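Local structure of quinoline 2-oxidoreductase small subunit (Pseudomonas putida, 1T3Q) at residues Thr111-Ala123 / Val136-Ile150. The protein carries two [2Fe-2S] clusters and probably relays electrons from the molybdenum centre to FAD in an enzyme that hydroxylates quinoline. Numbering follows the deposited sequence.
With FES (Fe2/s2 (inorganic) cluster), chain G; MCN (pterin cytosine dinucleotide), chain N.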
ATOM      1  N   THR A 111      -6.556  15.279 -18.328  1.00 14.67           N
ATOM      2  CA  THR A 111      -6.283  14.425 -19.475  1.00 16.12           C
ATOM      3  C   THR A 111      -7.379  13.466 -19.929  1.00 15.72           C
ATOM      4  O   THR A 111      -7.675  13.403 -21.120  1.00 16.61           O
ATOM      5  CB  THR A 111      -4.955  13.684 -19.249  1.00 15.63           C
ATOM      6  OG1 THR A 111      -3.960  14.647 -18.867  1.00 14.03           O
ATOM      7  CG2 THR A 111      -4.484  13.006 -20.528  1.00 12.79           C
ATOM      8  N   ALA A 112      -7.986  12.727 -19.008  1.00 14.96           N
ATOM      9  CA  ALA A 112      -9.061  11.811 -19.397  1.00 15.03           C
ATOM     10  C   ALA A 112     -10.162  12.567 -20.156  1.00 15.92           C
ATOM     11  O   ALA A 112     -10.614  12.132 -21.225  1.00 15.95           O
ATOM     12  CB  ALA A 112      -9.634  11.120 -18.164  1.00 14.90           C
ATOM     13  N   GLY A 113     -10.585  13.706 -19.616  1.00 14.13           N
ATOM     14  CA  GLY A 113     -11.614  14.505 -20.263  1.00 14.50           C
ATOM     15  C   GLY A 113     -11.169  15.073 -21.602  1.00 15.61           C
ATOM     16  O   GLY A 113     -11.956  15.125 -22.553  1.00 16.35           O
ATOM     17  N   MET A 114      -9.911  15.506 -21.677  1.00 15.11           N
ATOM     18  CA  MET A 114      -9.356  16.049 -22.912  1.00 13.70           C
ATOM     19  C   MET A 114      -9.436  15.003 -24.021  1.00 15.36           C
ATOM     20  O   MET A 114      -9.872  15.296 -25.130  1.00 16.10           O
ATOM     21  CB  MET A 114      -7.888  16.443 -22.718  1.00 15.13           C
ATOM     22  CG  MET A 114      -7.663  17.696 -21.893  1.00 13.10           C
ATOM     23  SD  MET A 114      -8.294  19.153 -22.716  1.00 17.81           S
ATOM     24  CE  MET A 114      -8.201  20.360 -21.340  1.00 17.01           C
ATOM     25  N   LEU A 115      -9.010  13.784 -23.707  1.00 14.10           N
ATOM     26  CA  LEU A 115      -9.014  12.689 -24.674  1.00 16.51           C
ATOM     27  C   LEU A 115     -10.410  12.356 -25.199  1.00 17.65           C
ATOM     28  O   LEU A 115     -10.584  12.089 -26.396  1.00 16.01           O
ATOM     29  CB  LEU A 115      -8.373  11.441 -24.054  1.00 15.14           C
ATOM     30  CG  LEU A 115      -6.866  11.541 -23.772  1.00 15.97           C
ATOM     31  CD1 LEU A 115      -6.417  10.376 -22.906  1.00 15.21           C
ATOM     32  CD2 LEU A 115      -6.098  11.563 -25.086  1.00 15.49           C
ATOM     33  N   ALA A 116     -11.400  12.377 -24.309  1.00 15.88           N
ATOM     34  CA  ALA A 116     -12.776  12.082 -24.695  1.00 16.52           C
ATOM     35  C   ALA A 116     -13.249  13.095 -25.738  1.00 17.44           C
ATOM     36  O   ALA A 116     -13.745  12.724 -26.808  1.00 15.99           O
ATOM     37  CB  ALA A 116     -13.694  12.119 -23.458  1.00 13.87           C
ATOM     38  N   THR A 117     -13.083  14.377 -25.441  1.00 17.59           N
ATOM     39  CA  THR A 117     -13.508  15.410 -26.372  1.00 16.90           C
ATOM     40  C   THR A 117     -12.703  15.329 -27.671  1.00 18.09           C
ATOM     41  O   THR A 117     -13.265  15.445 -28.762  1.00 17.04           O
ATOM     42  CB  THR A 117     -13.361  16.820 -25.760  1.00 17.04           C
ATOM     43  OG1 THR A 117     -14.161  16.907 -24.574  1.00 15.58           O
ATOM     44  CG2 THR A 117     -13.835  17.883 -26.746  1.00 16.67           C
ATOM     45  N   ALA A 118     -11.397  15.112 -27.558  1.00 18.31           N
ATOM     46  CA  ALA A 118     -10.552  15.026 -28.749  1.00 18.82           C
ATOM     47  C   ALA A 118     -10.987  13.876 -29.660  1.00 20.44           C
ATOM     48  O   ALA A 118     -11.038  14.032 -30.885  1.00 19.99           O
ATOM     49  CB  ALA A 118      -9.096  14.859 -28.352  1.00 16.78           C
ATOM     50  N   ARG A 119     -11.303  12.727 -29.071  1.00 20.60           N
ATOM     51  CA  ARG A 119     -11.735  11.581 -29.869  1.00 23.63           C
ATOM     52  C   ARG A 119     -12.984  11.944 -30.658  1.00 23.94           C
ATOM     53  O   ARG A 119     -13.094  11.639 -31.845  1.00 22.70           O
ATOM     54  CB  ARG A 119     -12.033  10.371 -28.981  1.00 25.83           C
ATOM     55  CG  ARG A 119     -10.826   9.738 -28.319  1.00 29.37           C
ATOM     56  CD  ARG A 119     -11.224   8.407 -27.701  1.00 32.21           C
ATOM     57  NE  ARG A 119     -11.626   7.454 -28.732  1.00 35.29           N
ATOM     58  CZ  ARG A 119     -12.400   6.393 -28.523  1.00 36.67           C
ATOM     59  NH1 ARG A 119     -12.700   5.589 -29.531  1.00 37.52           N
ATOM     60  NH2 ARG A 119     -12.883   6.141 -27.313  1.00 36.26           N
ATOM     61  N   SER A 120     -13.926  12.602 -29.990  1.00 23.88           N
ATOM     62  CA  SER A 120     -15.169  13.012 -30.630  1.00 25.24           C
ATOM     63  C   SER A 120     -14.901  13.915 -31.828  1.00 24.73           C
ATOM     64  O   SER A 120     -15.512  13.758 -32.882  1.00 24.50           O
ATOM     65  CB  SER A 120     -16.060  13.746 -29.629  1.00 25.88           C
ATOM     66  OG  SER A 120     -17.258  14.172 -30.253  1.00 31.74           O
ATOM     67  N   ILE A 121     -13.990  14.868 -31.651  1.00 23.75           N
ATOM     68  CA  ILE A 121     -13.616  15.806 -32.705  1.00 23.85           C
ATOM     69  C   ILE A 121     -13.040  15.065 -33.910  1.00 22.81           C
ATOM     70  O   ILE A 121     -13.446  15.292 -35.054  1.00 23.58           O
ATOM     71  CB  ILE A 121     -12.534  16.797 -32.208  1.00 24.41           C
ATOM     72  CG1 ILE A 121     -13.108  17.703 -31.121  1.00 23.98           C
ATOM     73  CG2 ILE A 121     -11.995  17.613 -33.375  1.00 25.93           C
ATOM     74  CD1 ILE A 121     -12.078  18.617 -30.479  1.00 24.27           C
ATOM     75  N   LEU A 122     -12.088  14.180 -33.633  1.00 21.35           N
ATOM     76  CA  LEU A 122     -11.408  13.416 -34.668  1.00 21.76           C
ATOM     77  C   LEU A 122     -12.316  12.439 -35.389  1.00 22.63           C
ATOM     78  O   LEU A 122     -12.045  12.064 -36.531  1.00 22.76           O
ATOM     79  CB  LEU A 122     -10.216  12.672 -34.064  1.00 20.64           C
ATOM     80  CG  LEU A 122      -9.135  13.608 -33.514  1.00 19.62           C
ATOM     81  CD1 LEU A 122      -8.143  12.821 -32.671  1.00 18.38           C
ATOM     82  CD2 LEU A 122      -8.439  14.311 -34.675  1.00 20.08           C
ATOM     83  N   ALA A 123     -13.388  12.025 -34.722  1.00 22.73           N
ATOM     84  CA  ALA A 123     -14.333  11.099 -35.325  1.00 25.79           C
ATOM     85  C   ALA A 123     -15.053  11.777 -36.486  1.00 27.40           C
ATOM     86  O   ALA A 123     -15.281  11.162 -37.527  1.00 28.52           O
ATOM     87  CB  ALA A 123     -15.344  10.628 -34.286  1.00 25.49           C
ATOM     88  N   VAL A 136     -13.858  23.515 -30.107  1.00 20.49           N
ATOM     89  CA  VAL A 136     -14.502  22.354 -29.510  1.00 20.88           C
ATOM     90  C   VAL A 136     -13.918  21.987 -28.147  1.00 21.62           C
ATOM     91  O   VAL A 136     -14.632  21.494 -27.276  1.00 19.86           O
ATOM     92  CB  VAL A 136     -14.420  21.137 -30.449  1.00 21.90           C
ATOM     93  CG1 VAL A 136     -15.215  19.972 -29.867  1.00 20.96           C
ATOM     94  CG2 VAL A 136     -14.974  21.514 -31.820  1.00 24.08           C
ATOM     95  N   MET A 137     -12.625  22.243 -27.953  1.00 20.93           N
ATOM     96  CA  MET A 137     -11.977  21.916 -26.683  1.00 20.37           C
ATOM     97  C   MET A 137     -12.203  22.996 -25.620  1.00 19.15           C
ATOM     98  O   MET A 137     -11.768  22.840 -24.479  1.00 21.17           O
ATOM     99  CB  MET A 137     -10.467  21.725 -26.887  1.00 20.69           C
ATOM    100  CG  MET A 137     -10.055  20.602 -27.851  1.00 22.18           C
ATOM    101  SD  MET A 137     -10.588  18.946 -27.363  1.00 23.40           S
ATOM    102  CE  MET A 137      -9.696  18.731 -25.788  1.00 21.19           C
ATOM    103  N   SER A 138     -12.896  24.074 -25.981  1.00 18.92           N
ATOM    104  CA  SER A 138     -13.129  25.179 -25.046  1.00 20.45           C
ATOM    105  C   SER A 138     -13.936  24.801 -23.808  1.00 20.94           C
ATOM    106  O   SER A 138     -14.048  25.594 -22.871  1.00 23.57           O
ATOM    107  CB  SER A 138     -13.806  26.360 -25.760  1.00 21.07           C
ATOM    108  OG  SER A 138     -15.138  26.067 -26.134  1.00 23.52           O
ATOM    109  N   GLY A 139     -14.496  23.596 -23.806  1.00 20.06           N
ATOM    110  CA  GLY A 139     -15.272  23.132 -22.671  1.00 18.71           C
ATOM    111  C   GLY A 139     -14.473  22.234 -21.741  1.00 18.44           C
ATOM    112  O   GLY A 139     -15.023  21.645 -20.809  1.00 19.45           O
ATOM    113  N   ASN A 140     -13.173  22.109 -22.000  1.00 17.15           N
ATOM    114  CA  ASN A 140     -12.300  21.291 -21.162  1.00 16.54           C
ATOM    115  C   ASN A 140     -11.227  22.192 -20.558  1.00 17.70           C
ATOM    116  O   ASN A 140     -10.405  22.763 -21.276  1.00 18.37           O
ATOM    117  CB  ASN A 140     -11.641  20.174 -21.977  1.00 15.03           C
ATOM    118  CG  ASN A 140     -12.609  19.056 -22.328  1.00 18.15           C
ATOM    119  OD1 ASN A 140     -13.362  19.149 -23.299  1.00 17.71           O
ATOM    120  ND2 ASN A 140     -12.598  17.997 -21.530  1.00 16.49           N
ATOM    121  N   LEU A 141     -11.238  22.315 -19.237  1.00 15.21           N
ATOM    122  CA  LEU A 141     -10.280  23.173 -18.557  1.00 16.63           C
ATOM    123  C   LEU A 141      -8.991  22.485 -18.139  1.00 15.17           C
ATOM    124  O   LEU A 141      -8.996  21.348 -17.663  1.00 16.22           O
ATOM    125  CB  LEU A 141     -10.936  23.803 -17.323  1.00 15.49           C
ATOM    126  CG  LEU A 141     -12.252  24.538 -17.598  1.00 16.55           C
ATOM    127  CD1 LEU A 141     -12.849  25.046 -16.287  1.00 15.22           C
ATOM    128  CD2 LEU A 141     -12.009  25.678 -18.558  1.00 16.56           C
ATOM    129  N   CYS A 142      -7.882  23.195 -18.327  1.00 16.77           N
ATOM    130  CA  CYS A 142      -6.565  22.710 -17.941  1.00 15.28           C
ATOM    131  C   CYS A 142      -5.894  23.889 -17.243  1.00 13.68           C
ATOM    132  O   CYS A 142      -5.868  24.997 -17.774  1.00 12.54           O
ATOM    133  CB  CYS A 142      -5.740  22.304 -19.161  1.00 15.41           C
ATOM    134  SG  CYS A 142      -4.067  21.768 -18.747  1.00 17.89           S
ATOM    135  N   ARG A 143      -5.368  23.643 -16.050  1.00 15.31           N
ATOM    136  CA  ARG A 143      -4.714  24.690 -15.274  1.00 15.15           C
ATOM    137  C   ARG A 143      -3.190  24.649 -15.381  1.00 16.78           C
ATOM    138  O   ARG A 143      -2.509  25.571 -14.924  1.00 17.28           O
ATOM    139  CB  ARG A 143      -5.123  24.552 -13.802  1.00 16.64           C
ATOM    140  CG  ARG A 143      -4.660  25.680 -12.893  1.00 16.06           C
ATOM    141  CD  ARG A 143      -5.155  27.022 -13.395  1.00 15.71           C
ATOM    142  NE  ARG A 143      -5.473  27.933 -12.295  1.00 14.37           N
ATOM    143  CZ  ARG A 143      -5.869  29.191 -12.459  1.00 16.46           C
ATOM    144  NH1 ARG A 143      -6.151  29.941 -11.403  1.00 13.64           N
ATOM    145  NH2 ARG A 143      -5.974  29.709 -13.678  1.00 13.34           N
ATOM    146  N   CYS A 144      -2.664  23.593 -15.996  1.00 16.16           N
ATOM    147  CA  CYS A 144      -1.218  23.397 -16.112  1.00 17.18           C
ATOM    148  C   CYS A 144      -0.486  23.777 -17.386  1.00 17.27           C
ATOM    149  O   CYS A 144       0.578  24.396 -17.336  1.00 13.59           O
ATOM    150  CB  CYS A 144      -0.859  21.919 -15.897  1.00 17.10           C
ATOM    151  SG  CYS A 144      -1.237  21.186 -14.321  1.00 15.51           S
ATOM    152  N   THR A 145      -1.050  23.371 -18.519  1.00 16.73           N
ATOM    153  CA  THR A 145      -0.388  23.507 -19.817  1.00 16.13           C
ATOM    154  C   THR A 145      -0.452  24.744 -20.689  1.00 14.84           C
ATOM    155  O   THR A 145       0.439  24.946 -21.520  1.00 15.74           O
ATOM    156  CB  THR A 145      -0.796  22.318 -20.724  1.00 15.38           C
ATOM    157  OG1 THR A 145      -2.143  22.500 -21.168  1.00 14.18           O
ATOM    158  CG2 THR A 145      -0.712  21.017 -19.963  1.00 14.91           C
ATOM    159  N   GLY A 146      -1.480  25.565 -20.539  1.00 13.89           N
ATOM    160  CA  GLY A 146      -1.583  26.724 -21.405  1.00 14.93           C
ATOM    161  C   GLY A 146      -2.216  26.335 -22.739  1.00 15.93           C
ATOM    162  O   GLY A 146      -2.250  27.130 -23.672  1.00 16.92           O
ATOM    163  N   TYR A 147      -2.681  25.091 -22.824  1.00 15.39           N
ATOM    164  CA  TYR A 147      -3.386  24.552 -23.998  1.00 15.46           C
ATOM    165  C   TYR A 147      -2.691  24.374 -25.343  1.00 16.72           C
ATOM    166  O   TYR A 147      -3.078  23.489 -26.109  1.00 16.10           O
ATOM    167  CB  TYR A 147      -4.642  25.375 -24.272  1.00 16.32           C
ATOM    168  CG  TYR A 147      -5.613  25.448 -23.122  1.00 16.85           C
ATOM    169  CD1 TYR A 147      -6.365  24.340 -22.746  1.00 16.69           C
ATOM    170  CD2 TYR A 147      -5.787  26.637 -22.420  1.00 15.54           C
ATOM    171  CE1 TYR A 147      -7.281  24.415 -21.692  1.00 15.72           C
ATOM    172  CE2 TYR A 147      -6.696  26.724 -21.368  1.00 14.48           C
ATOM    173  CZ  TYR A 147      -7.438  25.614 -21.012  1.00 13.87           C
ATOM    174  OH  TYR A 147      -8.353  25.715 -19.992  1.00 13.39           O
ATOM    175  N   GLU A 148      -1.697  25.199 -25.656  1.00 15.99           N
ATOM    176  CA  GLU A 148      -1.068  25.089 -26.968  1.00 17.30           C
ATOM    177  C   GLU A 148      -0.622  23.690 -27.375  1.00 17.45           C
ATOM    178  O   GLU A 148      -0.880  23.261 -28.502  1.00 16.41           O
ATOM    179  CB  GLU A 148       0.116  26.053 -27.107  1.00 18.38           C
ATOM    180  CG  GLU A 148       0.727  25.994 -28.507  1.00 19.86           C
ATOM    181  CD  GLU A 148       1.775  27.052 -28.762  1.00 21.97           C
ATOM    182  OE1 GLU A 148       2.449  26.965 -29.812  1.00 22.21           O
ATOM    183  OE2 GLU A 148       1.922  27.970 -27.928  1.00 19.23           O
ATOM    184  N   THR A 149       0.020  22.964 -26.465  1.00 15.89           N
ATOM    185  CA  THR A 149       0.501  21.633 -26.799  1.00 15.72           C
ATOM    186  C   THR A 149      -0.603  20.589 -26.964  1.00 16.27           C
ATOM    187  O   THR A 149      -0.389  19.559 -27.599  1.00 17.75           O
ATOM    188  CB  THR A 149       1.547  21.144 -25.771  1.00 16.75           C
ATOM    189  OG1 THR A 149       1.038  21.308 -24.442  1.00 15.57           O
ATOM    190  CG2 THR A 149       2.841  21.945 -25.921  1.00 14.99           C
ATOM    191  N   ILE A 150      -1.771  20.841 -26.380  1.00 14.85           N
ATOM    192  CA  ILE A 150      -2.892  19.920 -26.535  1.00 16.55           C
ATOM    193  C   ILE A 150      -3.411  20.111 -27.965  1.00 17.47           C
ATOM    194  O   ILE A 150      -3.784  19.141 -28.641  1.00 17.84           O
ATOM    195  CB  ILE A 150      -4.025  20.225 -25.520  1.00 15.39           C
ATOM    196  CG1 ILE A 150      -3.564  19.861 -24.108  1.00 17.05           C
ATOM    197  CG2 ILE A 150      -5.279  19.437 -25.878  1.00 16.42           C
ATOM    198  CD1 ILE A 150      -4.532  20.281 -23.009  1.00 14.86           C
TER
HETATM  199 FE1  FES G4907      -2.974  19.615 -15.037  1.00 14.91          FE
HETATM  200 FE2  FES G4907      -4.365  19.806 -17.353  1.00 16.31          FE
HETATM  201  S1  FES G4907      -2.473  18.737 -17.109  1.00 15.32           S
HETATM  202  S2  FES G4907      -4.972  20.479 -15.325  1.00 18.56           S
HETATM  203  N1  MCN N4921      13.150  22.679 -15.028  1.00 16.26           N
HETATM  204  C2  MCN N4921      14.145  22.244 -15.964  1.00 17.71           C
HETATM  205  N3  MCN N4921      15.284  23.035 -15.956  1.00 16.25           N
HETATM  206  C4  MCN N4921      15.515  24.153 -15.162  1.00 15.67           C
HETATM  207  C5  MCN N4921      14.454  24.559 -14.231  1.00 15.91           C
HETATM  208  C6  MCN N4921      13.292  23.828 -14.164  1.00 17.25           C
HETATM  209  O2  MCN N4921      13.951  21.293 -16.687  1.00 17.61           O
HETATM  210  N4  MCN N4921      16.643  24.827 -15.235  1.00 13.95           N
HETATM  211  C1' MCN N4921      11.857  21.782 -14.976  1.00 15.96           C
HETATM  212  C2D MCN N4921      11.911  20.737 -13.771  1.00 19.06           C
HETATM  213  O2' MCN N4921      11.234  19.489 -14.159  1.00 20.10           O
HETATM  214  C3' MCN N4921      11.255  21.489 -12.632  1.00 20.24           C
HETATM  215  C4D MCN N4921      10.153  22.289 -13.284  1.00 18.65           C
HETATM  216  O4D MCN N4921      10.633  22.523 -14.701  1.00 17.65           O
HETATM  217  O3' MCN N4921      10.724  20.534 -11.647  1.00 22.30           O
HETATM  218  C5' MCN N4921       9.697  23.561 -12.514  1.00 17.83           C
HETATM  219  O5' MCN N4921      10.875  24.279 -12.245  1.00 23.29           O
HETATM  220  PA  MCN N4921      11.344  24.739 -10.809  1.00 20.98           P
HETATM  221  O1A MCN N4921      12.543  23.905 -10.479  1.00 21.80           O
HETATM  222  O2A MCN N4921      11.431  26.252 -10.914  1.00 24.80           O
HETATM  223  O3A MCN N4921      10.212  24.580  -9.651  1.00 23.69           O
HETATM  224  PB  MCN N4921       9.672  23.286  -8.877  1.00 25.09           P
HETATM  225  O1B MCN N4921       9.992  23.480  -7.431  1.00 25.15           O
HETATM  226  O2B MCN N4921      10.147  22.021  -9.529  1.00 25.71           O
HETATM  227  O3B MCN N4921       8.086  23.351  -9.111  1.00 25.61           O
HETATM  228  C10 MCN N4921       7.273  24.175  -8.315  1.00 24.40           C
HETATM  229  C9' MCN N4921       6.898  25.335  -9.179  1.00 23.70           C
HETATM  230  C8' MCN N4921       5.938  26.179  -8.309  1.00 24.73           C
HETATM  231  S8' MCN N4921       6.655  26.853  -6.816  1.00 26.68           S
HETATM  232  C7' MCN N4921       4.664  26.462  -8.589  1.00 24.68           C
HETATM  233  S7' MCN N4921       3.566  27.424  -7.561  1.00 23.51           S
HETATM  234  C6' MCN N4921       4.048  25.840  -9.888  1.00 19.96           C
HETATM  235  C7  MCN N4921       5.116  25.578 -10.915  1.00 21.70           C
HETATM  236  O9' MCN N4921       6.166  24.793 -10.375  1.00 25.06           O
HETATM  237  N5' MCN N4921       3.208  24.664  -9.412  1.00 19.96           N
HETATM  238  C4A MCN N4921       2.933  23.821 -10.561  1.00 19.82           C
HETATM  239  N8' MCN N4921       4.543  24.840 -12.091  1.00 21.01           N
HETATM  240  C4B MCN N4921       3.499  23.900 -11.846  1.00 21.18           C
HETATM  241  N1' MCN N4921       3.203  23.050 -12.942  1.00 20.95           N
HETATM  242  C2' MCN N4921       2.284  22.091 -12.685  1.00 21.14           C
HETATM  243  N2' MCN N4921       1.956  21.264 -13.701  1.00 21.33           N
HETATM  244  N3' MCN N4921       1.697  21.916 -11.448  1.00 20.91           N
HETATM  245  C4' MCN N4921       1.960  22.729 -10.283  1.00 21.48           C
HETATM  246  O4' MCN N4921       1.403  22.510  -9.235  1.00 19.82           O
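In the helical [2Fe-2S] domain of this molybdenum hydroxylase, Met114, Thr117 and Ile121, one helical turn apart on helix 111-124, pack against the chain that runs from Val136 down to the cluster cysteines. Asn140 meets the helix with both ends of its amide. Thr117 OG1 donates to Asn140 OD1 at 2.7 Å, a short bond whose donor is tilted 25° from the carbonyl plane, while Asn140 ND2 lies 3.1 Å from Gly113 O. Glycine suits position 113, since a side chain there would crowd this amide. Replacing Asn140 by an alanine would probably leave the Thr117 hydroxyl without its acceptor and open a gap beside Gly113.

Met114, unbranched and flexible, lies between Asn140 and the cluster loop. The bend at chi2 (-66°) swings its sulfur and methyl toward Asn140: CE sits 3.5 Å from Asn140 CB, and it also meets Cys142 CB and the edge of the Tyr147 ring, near the ring plane. Cys142 and Cys144 belong to the four-cysteine site of the second cluster, completed by Cys107 and Cys110; Cys142 SG binds iron FE2 of the cluster and also accepts the N-H of Thr145, and Cys144 SG binds iron FE1 and lies 3.3 Å from N2' of the pterin cytosine dinucleotide (MCN), a close approach consistent with electron transfer from the pterin. Tyr147 OH accepts the N-H of Cys142 and is hydrogen-bonded to Pro714 O of the large subunit, tying the cluster loop to that chain.

Opposite the next turns of the helix, the side chain of Met137 is bent at chi2 and chi3, which lays its CE 3.4 Å from Met114 SD, and its SD packs against both Thr117 CG2 and Ile121 CD1. Beta-branched Ile121 and Val136, compact enough to meet directly, touch tip to tip, with CG1 of Ile121 3.3 Å from CG1 of Val136, closer than usual van der Waals contact.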